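Endoglucanase (PDB 2C26) is a multidomain enzyme that probably cleaves cellulose, here represented by a calcium-binding fragment with a PKD domain and a second beta-sandwich domain that probably binds carbohydrate. Local coordinates at residues T141-G146 and E240-I245. Residues are numbered along the deposited sequence; the frame is centred on the assembly and turned at random.
Sequences TVTSEG and EGEFTI
The F243 ring packs against V142 on the buried side of two antiparallel strands. V142 CB makes a CH-pi contact over one face of the ring, offset toward the rim, 3.5 Å from F243 CZ, and CG1 touches the same rim. The CG of F243 lies between its backbone N and carbonyl carbon (chi1 59°), which swings the ring toward the neighbouring strand. S144 OG comes in at the ring edge, 3.4 Å from F243 CE1. The same hydroxyl donates to G241 O, from above the carbonyl plane. G241 O also accepts S144 N at 2.8 Å, so two donors grip it. Backbone bonds join V142 and F243 both ways; V142 N to F243 O is nearly straight (176°).

The strands are adjacent in one sheet of a beta-sandwich of two five-stranded antiparallel sheets; 241-251 is the middle strand. V235 and T237 of strand 229-238, in the other sheet, pack on F243, which buries this face between the two sheets.

The face with T141, T143, E242 and T244 is looser and partly open to solvent. T141 OG1 and T244 OG1 share a hydrogen bond of 3.1 Å. E242 extends across T141, with OE2 3.5 Å from T141 CG2. Toward G146 and E240 the backbone pairing weakens: G241 N to S144 O is 3.3 Å. Beyond this bond, a water donates to both E145 O and E240 OE2.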
loop_
_atom_site.group_PDB
_atom_site.type_symbol
_atom_site.label_atom_id
_atom_site.label_comp_id
_atom_site.label_asym_id
_atom_site.label_seq_id
_atom_site.Cartn_x
_atom_site.Cartn_y
_atom_site.Cartn_z
ATOM N N THR A 141 25.595 -4.671 5.489
ATOM C CA THR A 141 26.292 -5.820 4.920
ATOM C C THR A 141 26.203 -7.021 5.849
ATOM O O THR A 141 26.540 -6.926 7.023
ATOM C CB THR A 141 27.770 -5.500 4.587
ATOM O OG1 THR A 141 27.820 -4.359 3.720
ATOM C CG2 THR A 141 28.432 -6.684 3.881
ATOM N N VAL A 142 25.744 -8.143 5.303
ATOM C CA VAL A 142 25.539 -9.357 6.083
ATOM C C VAL A 142 26.399 -10.508 5.549
ATOM O O VAL A 142 26.354 -10.838 4.364
ATOM C CB VAL A 142 24.032 -9.779 6.143
ATOM C CG1 VAL A 142 23.856 -11.073 6.958
ATOM C CG2 VAL A 142 23.165 -8.661 6.726
ATOM N N THR A 143 27.186 -11.096 6.446
ATOM C CA THR A 143 27.898 -12.345 6.189
ATOM C C THR A 143 27.167 -13.513 6.874
ATOM O O THR A 143 27.127 -13.581 8.101
ATOM C CB THR A 143 29.338 -12.261 6.725
ATOM O OG1 THR A 143 29.972 -11.081 6.211
ATOM C CG2 THR A 143 30.151 -13.486 6.320
ATOM N N SER A 144 26.594 -14.421 6.081
ATOM C CA SER A 144 25.928 -15.611 6.633
ATOM C C SER A 144 26.883 -16.784 6.690
ATOM O O SER A 144 27.799 -16.898 5.865
ATOM C CB SER A 144 24.707 -16.024 5.806
ATOM O OG SER A 144 24.490 -15.135 4.727
ATOM N N GLU A 145 26.638 -17.666 7.655
ATOM C CA GLU A 145 27.421 -18.873 7.830
ATOM C C GLU A 145 26.591 -20.122 7.530
ATOM O O GLU A 145 27.088 -21.240 7.633
ATOM C CB GLU A 145 28.012 -18.922 9.244
ATOM C CG GLU A 145 29.054 -17.828 9.528
ATOM C CD GLU A 145 30.315 -17.943 8.654
ATOM O OE1 GLU A 145 30.970 -19.018 8.646
ATOM O OE2 GLU A 145 30.663 -16.941 7.986
ATOM N N GLY A 146 25.335 -19.924 7.137
ATOM C CA GLY A 146 24.409 -21.028 6.883
ATOM C C GLY A 146 22.989 -20.585 7.168
ATOM O O GLY A 146 22.657 -19.421 6.961
ATOM N N GLU A 240 25.811 -19.977 3.192
ATOM C CA GLU A 240 26.953 -19.071 3.337
ATOM C C GLU A 240 26.932 -17.989 2.259
ATOM O O GLU A 240 26.417 -18.211 1.162
ATOM C CB GLU A 240 28.270 -19.847 3.257
ATOM C CG GLU A 240 28.573 -20.680 4.493
ATOM C CD GLU A 240 29.737 -21.650 4.305
ATOM O OE1 GLU A 240 30.149 -21.895 3.148
ATOM O OE2 GLU A 240 30.240 -22.178 5.323
ATOM N N GLY A 241 27.480 -16.818 2.586
ATOM C CA GLY A 241 27.613 -15.735 1.615
ATOM C C GLY A 241 27.645 -14.346 2.217
ATOM O O GLY A 241 27.301 -14.149 3.378
ATOM N N GLU A 242 28.069 -13.378 1.415
ATOM C CA GLU A 242 28.077 -11.983 1.826
ATOM C C GLU A 242 27.201 -11.176 0.866
ATOM O O GLU A 242 27.358 -11.256 -0.357
ATOM C CB GLU A 242 29.511 -11.431 1.886
ATOM C CG GLU A 242 29.615 -9.997 2.427
ATOM C CD GLU A 242 31.053 -9.501 2.566
ATOM O OE1 GLU A 242 31.917 -9.893 1.753
ATOM O OE2 GLU A 242 31.324 -8.703 3.489
ATOM N N PHE A 243 26.265 -10.421 1.436
ATOM C CA PHE A 243 25.333 -9.610 0.660
ATOM C C PHE A 243 25.111 -8.256 1.320
ATOM O O PHE A 243 25.273 -8.119 2.537
ATOM C CB PHE A 243 24.002 -10.352 0.426
ATOM C CG PHE A 243 23.272 -10.749 1.690
ATOM C CD1 PHE A 243 23.645 -11.891 2.403
ATOM C CD2 PHE A 243 22.191 -10.000 2.146
ATOM C CE1 PHE A 243 22.962 -12.268 3.567
ATOM C CE2 PHE A 243 21.496 -10.365 3.312
ATOM C CZ PHE A 243 21.883 -11.499 4.022
ATOM N N THR A 244 24.746 -7.265 0.513
ATOM C CA THR A 244 24.515 -5.914 1.000
ATOM C C THR A 244 23.100 -5.448 0.683
ATOM O O THR A 244 22.658 -5.486 -0.467
ATOM C CB THR A 244 25.557 -4.912 0.441
ATOM O OG1 THR A 244 26.864 -5.285 0.893
ATOM C CG2 THR A 244 25.256 -3.482 0.897
ATOM N N ILE A 245 22.400 -5.016 1.729
ATOM C CA ILE A 245 21.064 -4.454 1.617
ATOM C C ILE A 245 21.150 -2.963 1.929
ATOM O O ILE A 245 21.880 -2.551 2.833
ATOM C CB ILE A 245 20.076 -5.177 2.590
ATOM C CG1 ILE A 245 19.741 -6.577 2.061
ATOM C CG2 ILE A 245 18.801 -4.354 2.804
ATOM C CD1 ILE A 245 19.344 -7.554 3.126
HETATM O O HOH W 1 27.983 -23.396 6.460
#